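DUF3501 family protein (Burkholderia pseudomallei K96243, PDB 3FJV) is of unknown function, a DUF3501 family member that combines helices with an antiparallel beta-sheet and forms a two-chain assembly. Local coordinates at residues L4-L12 with I64-L74; K31-L41 with Y174-V185. All coordinates share one frame; numbering follows the deposited sequence.

Interaction 1 of 2, residues L4-L12 with I64-L74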
# COMPACT_ATOMS: atom_id res chain seq x y z
N LEU A 4 19.38 -6.89 -15.01
CA LEU A 4 19.04 -8.30 -14.88
C LEU A 4 18.15 -8.62 -16.04
O LEU A 4 17.35 -7.78 -16.46
CB LEU A 4 18.27 -8.56 -13.58
CG LEU A 4 18.97 -8.51 -12.23
CD1 LEU A 4 17.93 -8.73 -11.15
CD2 LEU A 4 20.13 -9.53 -12.16
N THR A 5 18.25 -9.85 -16.52
CA THR A 5 17.46 -10.38 -17.62
C THR A 5 16.83 -11.69 -17.18
O THR A 5 17.18 -12.20 -16.10
CB THR A 5 18.39 -10.66 -18.83
OG1 THR A 5 19.08 -11.89 -18.60
CG2 THR A 5 19.43 -9.53 -18.98
N ARG A 6 15.95 -12.27 -17.98
CA ARG A 6 15.34 -13.56 -17.62
C ARG A 6 16.41 -14.63 -17.36
O ARG A 6 16.22 -15.51 -16.53
CB ARG A 6 14.32 -14.04 -18.68
CG ARG A 6 13.03 -13.23 -18.71
CD ARG A 6 11.93 -13.95 -19.49
NE ARG A 6 12.31 -14.20 -20.88
CZ ARG A 6 12.23 -13.31 -21.87
NH1 ARG A 6 11.80 -12.06 -21.66
NH2 ARG A 6 12.60 -13.67 -23.10
N ASP A 7 17.53 -14.56 -18.07
CA ASP A 7 18.65 -15.50 -17.86
C ASP A 7 19.46 -15.28 -16.59
O ASP A 7 20.28 -16.12 -16.21
CB ASP A 7 19.60 -15.42 -19.04
CG ASP A 7 18.92 -15.76 -20.33
OD1 ASP A 7 17.95 -16.59 -20.30
OD2 ASP A 7 19.35 -15.20 -21.35
N SER A 8 19.24 -14.16 -15.93
CA SER A 8 19.87 -13.90 -14.65
C SER A 8 19.15 -14.60 -13.49
O SER A 8 19.66 -14.61 -12.37
CB SER A 8 19.88 -12.40 -14.37
OG SER A 8 20.29 -11.69 -15.51
N LEU A 9 17.95 -15.13 -13.75
CA LEU A 9 17.10 -15.70 -12.72
C LEU A 9 17.11 -17.21 -12.72
O LEU A 9 17.25 -17.85 -13.74
CB LEU A 9 15.67 -15.24 -12.97
CG LEU A 9 15.40 -13.75 -13.06
CD1 LEU A 9 13.90 -13.49 -13.33
CD2 LEU A 9 15.86 -13.06 -11.77
N LEU A 10 16.97 -17.78 -11.55
CA LEU A 10 16.73 -19.19 -11.40
C LEU A 10 15.30 -19.53 -11.80
O LEU A 10 14.38 -18.70 -11.76
CB LEU A 10 17.00 -19.61 -9.95
CG LEU A 10 18.41 -19.37 -9.43
CD1 LEU A 10 18.53 -19.85 -8.02
CD2 LEU A 10 19.47 -20.04 -10.33
N THR A 11 15.10 -20.77 -12.21
CA THR A 11 13.76 -21.27 -12.41
C THR A 11 13.11 -21.43 -11.05
O THR A 11 13.79 -21.42 -10.02
CB THR A 11 13.82 -22.65 -13.05
OG1 THR A 11 14.61 -23.49 -12.21
CG2 THR A 11 14.42 -22.59 -14.47
N LEU A 12 11.80 -21.64 -11.05
CA LEU A 12 11.06 -21.86 -9.79
C LEU A 12 11.66 -23.06 -9.05
O LEU A 12 11.82 -23.05 -7.85
CB LEU A 12 9.56 -22.13 -10.07
CG LEU A 12 8.71 -20.96 -10.61
CD1 LEU A 12 7.22 -21.37 -10.82
CD2 LEU A 12 8.79 -19.72 -9.70
N ILE A 64 5.12 -18.07 -10.83
CA ILE A 64 5.20 -17.50 -12.18
C ILE A 64 6.39 -18.07 -12.96
O ILE A 64 7.54 -17.95 -12.53
CB ILE A 64 5.31 -15.92 -12.13
CG1 ILE A 64 4.07 -15.34 -11.44
CG2 ILE A 64 5.57 -15.34 -13.56
CD1 ILE A 64 4.24 -13.84 -11.09
N PHE A 65 6.10 -18.72 -14.10
CA PHE A 65 7.12 -19.35 -14.94
C PHE A 65 6.99 -19.19 -16.45
O PHE A 65 7.72 -19.81 -17.20
CB PHE A 65 7.19 -20.87 -14.62
CG PHE A 65 5.91 -21.59 -14.81
CD1 PHE A 65 5.01 -21.71 -13.78
CD2 PHE A 65 5.61 -22.21 -16.02
CE1 PHE A 65 3.80 -22.42 -13.94
CE2 PHE A 65 4.42 -22.92 -16.19
CZ PHE A 65 3.51 -23.02 -15.17
N ASP A 66 6.04 -18.39 -16.89
CA ASP A 66 5.89 -18.09 -18.27
C ASP A 66 6.70 -16.84 -18.60
O ASP A 66 6.93 -15.97 -17.75
CB ASP A 66 4.41 -17.86 -18.59
CG ASP A 66 3.87 -16.62 -17.94
OD1 ASP A 66 3.78 -16.58 -16.69
OD2 ASP A 66 3.53 -15.66 -18.68
N GLU A 67 7.08 -16.73 -19.85
CA GLU A 67 8.07 -15.73 -20.22
C GLU A 67 7.57 -14.30 -20.05
O GLU A 67 8.30 -13.44 -19.56
CB GLU A 67 8.47 -16.02 -21.66
CG GLU A 67 9.56 -15.22 -22.24
CD GLU A 67 9.66 -15.54 -23.74
OE1 GLU A 67 9.88 -16.73 -24.09
OE2 GLU A 67 9.44 -14.60 -24.56
N ASP A 68 6.33 -14.03 -20.45
CA ASP A 68 5.79 -12.68 -20.32
C ASP A 68 5.63 -12.31 -18.85
O ASP A 68 5.89 -11.18 -18.47
CB ASP A 68 4.46 -12.53 -21.05
CG ASP A 68 4.59 -12.52 -22.56
OD1 ASP A 68 5.70 -12.41 -23.10
OD2 ASP A 68 3.53 -12.65 -23.21
N GLY A 69 5.22 -13.28 -18.02
CA GLY A 69 5.04 -13.06 -16.58
C GLY A 69 6.34 -12.83 -15.83
O GLY A 69 6.42 -11.99 -14.93
N ILE A 70 7.36 -13.62 -16.16
CA ILE A 70 8.71 -13.35 -15.63
C ILE A 70 9.15 -11.95 -16.04
O ILE A 70 9.60 -11.17 -15.22
CB ILE A 70 9.75 -14.41 -16.09
CG1 ILE A 70 9.37 -15.79 -15.52
CG2 ILE A 70 11.14 -13.96 -15.65
CD1 ILE A 70 9.91 -17.00 -16.28
N GLN A 71 9.02 -11.61 -17.32
CA GLN A 71 9.48 -10.30 -17.80
C GLN A 71 8.77 -9.16 -17.10
O GLN A 71 9.39 -8.15 -16.78
CB GLN A 71 9.31 -10.14 -19.33
CG GLN A 71 10.06 -8.91 -19.92
CD GLN A 71 11.55 -8.94 -19.59
OE1 GLN A 71 12.21 -9.93 -19.86
NE2 GLN A 71 12.08 -7.85 -19.01
N ALA A 72 7.48 -9.35 -16.82
CA ALA A 72 6.68 -8.33 -16.16
C ALA A 72 7.19 -8.07 -14.73
O ALA A 72 7.13 -6.94 -14.26
CB ALA A 72 5.19 -8.73 -16.16
N GLU A 73 7.68 -9.10 -14.03
CA GLU A 73 8.26 -8.84 -12.72
C GLU A 73 9.61 -8.15 -12.82
O GLU A 73 9.89 -7.25 -12.05
CB GLU A 73 8.39 -10.11 -11.88
CG GLU A 73 7.11 -10.90 -11.65
CD GLU A 73 5.98 -10.05 -11.08
OE1 GLU A 73 6.23 -8.99 -10.43
OE2 GLU A 73 4.82 -10.46 -11.28
N LEU A 74 10.46 -8.57 -13.76
CA LEU A 74 11.73 -7.84 -14.01
C LEU A 74 11.47 -6.34 -14.25
O LEU A 74 12.15 -5.43 -13.71
CB LEU A 74 12.45 -8.47 -15.22
CG LEU A 74 13.31 -9.72 -14.97
CD1 LEU A 74 13.60 -10.43 -16.28
CD2 LEU A 74 14.65 -9.40 -14.25
O HOH W 1 14.90 -7.28 -18.16
O HOH W 2 14.95 -10.57 -20.02
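R6 reaches across the side of helix 67-77, touching E67, I70, Q71 and L74, and its side chain can be followed outward atom by atom. CB carries CG beside the backbone N, where R6 CG meets I70 CG2 at 3.7 Å and also borders L74 CD1. R6 CD comes next, 3.7 Å from E67 O. A bend at the third torsion (chi3 -60°) then swings the guanidinium over the E67 side chain: R6 NE is 3.2 Å from E67 CG, which lies over one face of the group. Guanidinium and carboxylate planes are stacked, only 12° apart, and R6 NH2 is 3.6 Å from E67 OE2. In this long salt bridge the attraction is electrostatic, since OE2 lies off the guanidinium plane and is not on the line of any N-H. R6 NH1, at the edge of the group, donates to Q71 OE1 at 2.8 Å, weakly, since the N-H...O angle is 121°. The same OE1 accepts from a water held by R6 N, while Q71 NE2 binds D75 and a second water that donates to L4 O. Two waters thus join the N-terminal loop to one amide.

Beside these polar contacts, L9 CD1 packs on I70 CG2 at 3.6 Å and meets the end of L74 tip to tip. L74 CD2 continues the apolar strip to L4 CB, 3.8 Å away. Further along, L12 CD1 touches F65 CD1 at 3.7 Å. T11 caps helix 12-30 through A14 N, and D66 caps helix 67-77 by accepting from G69 N. The arrangement is surface loop-on-helix packing: an N-terminal segment with a short 3-10 turn covers the first turns of an N-capped helix before entering a capped helix of its own.

Interaction 2 of 2, residues K31-L41 with Y174-V185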
# COMPACT_ATOMS: atom_id res chain seq x y z
N LYS A 31 22.60 -6.09 5.93
CA LYS A 31 23.29 -5.35 6.98
C LYS A 31 24.18 -4.28 6.43
O LYS A 31 24.48 -3.31 7.14
CB LYS A 31 24.10 -6.33 7.92
CG LYS A 31 23.11 -7.16 8.71
CD LYS A 31 23.73 -8.23 9.58
CE LYS A 31 22.63 -9.11 10.19
NZ LYS A 31 23.12 -10.38 10.86
N ARG A 32 24.64 -4.41 5.18
CA ARG A 32 25.41 -3.33 4.56
C ARG A 32 24.60 -2.33 3.75
O ARG A 32 25.17 -1.46 3.09
CB ARG A 32 26.44 -3.96 3.61
CG ARG A 32 27.33 -4.96 4.36
CD ARG A 32 28.68 -5.16 3.69
NE ARG A 32 29.46 -3.92 3.64
CZ ARG A 32 30.30 -3.59 2.67
NH1 ARG A 32 30.50 -4.42 1.61
NH2 ARG A 32 30.95 -2.45 2.74
N ARG A 33 23.29 -2.52 3.72
CA ARG A 33 22.40 -1.74 2.80
C ARG A 33 21.28 -0.99 3.52
O ARG A 33 20.64 -0.12 2.94
CB ARG A 33 21.79 -2.72 1.78
CG ARG A 33 22.77 -3.55 0.97
CD ARG A 33 23.72 -2.73 0.16
NE ARG A 33 23.01 -1.90 -0.83
CZ ARG A 33 23.58 -1.24 -1.82
NH1 ARG A 33 24.90 -1.16 -1.92
NH2 ARG A 33 22.81 -0.58 -2.69
N ALA A 34 21.00 -1.33 4.79
CA ALA A 34 19.82 -0.77 5.45
C ALA A 34 20.16 0.38 6.38
O ALA A 34 21.17 0.32 7.05
CB ALA A 34 19.10 -1.84 6.21
N VAL A 35 19.32 1.42 6.37
CA VAL A 35 19.41 2.56 7.30
C VAL A 35 18.02 2.86 7.91
O VAL A 35 17.02 2.80 7.21
CB VAL A 35 19.90 3.84 6.60
CG1 VAL A 35 20.25 4.89 7.65
CG2 VAL A 35 21.10 3.56 5.63
N SER A 36 17.97 3.20 9.19
CA SER A 36 16.75 3.69 9.82
C SER A 36 16.77 5.18 9.88
O SER A 36 17.84 5.77 9.98
CB SER A 36 16.67 3.13 11.21
OG SER A 36 16.30 1.79 11.08
N ILE A 37 15.60 5.82 9.80
CA ILE A 37 15.52 7.27 9.90
C ILE A 37 14.43 7.51 10.96
O ILE A 37 13.23 7.39 10.69
CB ILE A 37 15.12 7.97 8.58
CG1 ILE A 37 16.08 7.64 7.42
CG2 ILE A 37 15.16 9.49 8.77
CD1 ILE A 37 15.56 8.29 6.03
N GLY A 38 14.87 7.82 12.17
CA GLY A 38 13.97 7.89 13.32
C GLY A 38 13.43 6.51 13.63
O GLY A 38 14.07 5.52 13.27
N ASN A 39 12.27 6.46 14.30
CA ASN A 39 11.65 5.20 14.76
C ASN A 39 10.68 4.54 13.80
O ASN A 39 10.32 3.36 14.00
CB ASN A 39 10.93 5.42 16.12
CG ASN A 39 11.90 5.65 17.26
OD1 ASN A 39 13.00 5.15 17.26
ND2 ASN A 39 11.47 6.41 18.25
N HIS A 40 10.22 5.26 12.77
CA HIS A 40 9.17 4.73 11.90
C HIS A 40 9.49 4.66 10.40
O HIS A 40 8.67 4.14 9.64
CB HIS A 40 7.91 5.55 12.10
CG HIS A 40 7.46 5.58 13.52
ND1 HIS A 40 6.72 4.56 14.08
CD2 HIS A 40 7.71 6.47 14.51
CE1 HIS A 40 6.52 4.83 15.36
NE2 HIS A 40 7.09 5.99 15.64
N LEU A 41 10.65 5.18 9.97
CA LEU A 41 11.09 5.08 8.58
C LEU A 41 12.31 4.16 8.44
O LEU A 41 13.30 4.28 9.20
CB LEU A 41 11.46 6.44 8.00
CG LEU A 41 10.31 7.13 7.24
CD1 LEU A 41 9.08 7.21 8.11
CD2 LEU A 41 10.79 8.51 6.84
N TYR A 174 7.80 14.97 10.53
CA TYR A 174 8.86 13.97 10.76
C TYR A 174 10.25 14.57 10.58
O TYR A 174 11.06 14.13 9.75
CB TYR A 174 8.65 12.74 9.84
CG TYR A 174 9.24 11.46 10.40
CD1 TYR A 174 8.52 10.66 11.26
CD2 TYR A 174 10.53 11.03 10.02
CE1 TYR A 174 9.08 9.47 11.79
CE2 TYR A 174 11.08 9.85 10.56
CZ TYR A 174 10.35 9.07 11.41
OH TYR A 174 10.88 7.90 11.90
N PRO A 175 10.56 15.60 11.38
CA PRO A 175 11.86 16.27 11.33
C PRO A 175 13.00 15.38 11.86
O PRO A 175 12.98 15.00 13.02
CB PRO A 175 11.67 17.47 12.25
CG PRO A 175 10.60 17.08 13.19
CD PRO A 175 9.67 16.23 12.37
N ILE A 176 13.96 15.03 11.00
CA ILE A 176 15.12 14.24 11.42
C ILE A 176 16.36 15.01 10.98
O ILE A 176 16.61 15.19 9.78
CB ILE A 176 15.13 12.80 10.80
CG1 ILE A 176 13.85 12.03 11.12
CG2 ILE A 176 16.39 12.00 11.24
CD1 ILE A 176 13.56 11.84 12.60
N GLN A 177 17.15 15.46 11.96
CA GLN A 177 18.40 16.10 11.67
C GLN A 177 19.32 15.14 10.95
O GLN A 177 19.43 13.99 11.35
CB GLN A 177 19.09 16.50 12.98
CG GLN A 177 18.56 17.73 13.66
CD GLN A 177 19.52 18.89 13.52
OE1 GLN A 177 20.69 18.80 13.94
NE2 GLN A 177 19.05 19.97 12.91
N ALA A 178 19.98 15.64 9.91
CA ALA A 178 20.92 14.85 9.12
C ALA A 178 21.96 14.20 10.04
O ALA A 178 22.61 14.86 10.87
CB ALA A 178 21.62 15.76 8.10
N ALA A 179 22.08 12.90 9.92
CA ALA A 179 22.95 12.11 10.76
C ALA A 179 23.76 11.13 9.90
O ALA A 179 23.26 10.59 8.89
CB ALA A 179 22.10 11.33 11.83
N ARG A 180 25.00 10.89 10.33
CA ARG A 180 25.93 10.09 9.56
C ARG A 180 25.49 8.66 9.53
O ARG A 180 25.10 8.09 10.55
CB ARG A 180 27.35 10.17 10.15
CG ARG A 180 28.38 9.43 9.31
CD ARG A 180 29.84 9.57 9.80
NE ARG A 180 30.69 8.88 8.85
CZ ARG A 180 32.01 8.92 8.81
NH1 ARG A 180 32.65 9.63 9.70
NH2 ARG A 180 32.67 8.26 7.85
N ILE A 181 25.56 8.06 8.36
CA ILE A 181 25.29 6.65 8.16
C ILE A 181 26.54 5.83 8.52
O ILE A 181 27.66 6.33 8.40
CB ILE A 181 24.87 6.39 6.71
CG1 ILE A 181 23.46 6.92 6.48
CG2 ILE A 181 24.95 4.89 6.37
CD1 ILE A 181 23.11 7.04 5.00
N ASP A 182 26.33 4.60 8.96
CA ASP A 182 27.41 3.63 9.20
C ASP A 182 28.39 3.62 8.03
O ASP A 182 27.96 3.50 6.85
CB ASP A 182 26.73 2.28 9.37
CG ASP A 182 27.68 1.12 9.67
OD1 ASP A 182 28.91 1.19 9.43
OD2 ASP A 182 27.12 0.08 10.10
N PRO A 183 29.70 3.81 8.29
CA PRO A 183 30.63 3.88 7.17
C PRO A 183 30.70 2.63 6.34
O PRO A 183 30.99 2.72 5.14
CB PRO A 183 31.98 4.17 7.82
CG PRO A 183 31.62 4.90 9.03
CD PRO A 183 30.38 4.23 9.53
N ASP A 184 30.48 1.47 6.97
CA ASP A 184 30.38 0.25 6.22
C ASP A 184 29.20 0.28 5.23
O ASP A 184 29.33 -0.23 4.11
CB ASP A 184 30.28 -0.96 7.14
CG ASP A 184 30.33 -2.26 6.38
OD1 ASP A 184 31.43 -2.69 5.92
OD2 ASP A 184 29.26 -2.86 6.22
N VAL A 185 28.08 0.90 5.61
CA VAL A 185 26.96 1.05 4.68
C VAL A 185 27.31 2.06 3.59
O VAL A 185 27.11 1.79 2.40
CB VAL A 185 25.63 1.45 5.39
CG1 VAL A 185 24.51 1.83 4.35
CG2 VAL A 185 25.18 0.36 6.45
O HOH W 3 27.17 -2.72 7.82
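Y174 OH is gripped twice at the turn after strand 34-37: it donates to I37 O at 2.7 Å, in the carbonyl plane on a lone pair, and accepts from H40 N at 2.9 Å (163°). L41 CD1 lies over one ring face, 4.2 Å from the Y174 centroid, a CH-pi contact. G38, with positive phi, has only hydrogen where a CB would run into Y174 OH.

At the other end, a bend at chi3 (62°) turns R32 side-on to D184. R32 NE meets D184 OD2 at 2.8 Å in a salt bridge, near the guanidinium plane but above the carboxylate plane; NH2 donates, tilted, to D184 O. V185 CA-H points to R32 O (3.5 Å, 148°), a CA-H...O contact. Strands 34-37 and 176-180 are the outermost of one eight-stranded antiparallel sheet. They come near at their ends, through I37 CG2 on I176 CG1 (3.7 Å) and, tentatively given alternative conformers, V35 with I181, while A178 and A179 bow away, consistent with a strongly curved sheet.

Outside this shell, D182 caps helix 183-190 through D184 N, helping place D184. A water donates to K31 O and D184 OD2. H40 is held by E94 O and stacks on Y95.

Overall arrangement
Interactions 1 and 2 lie on opposite sides of the chain's centre, their centres 33 Å apart and their nearest atoms about 13 Å apart, so neither touches the other. Helix 12-30 spans the gap: it starts at the end of 4-12 and runs to the start of 31-41, and the segments of the two contacts alternate along the sequence. Interaction 1, 21 Å from the chain centre, is a surface contact in the helical region. Interaction 2, at 13 Å, is partly buried and brings the sheet's two edge strands and the start of helix 183-190 together. E73 of 64-74 pairs with R107 of the second subunit, which does not touch interaction 2. Neither contact can be tied to a known site.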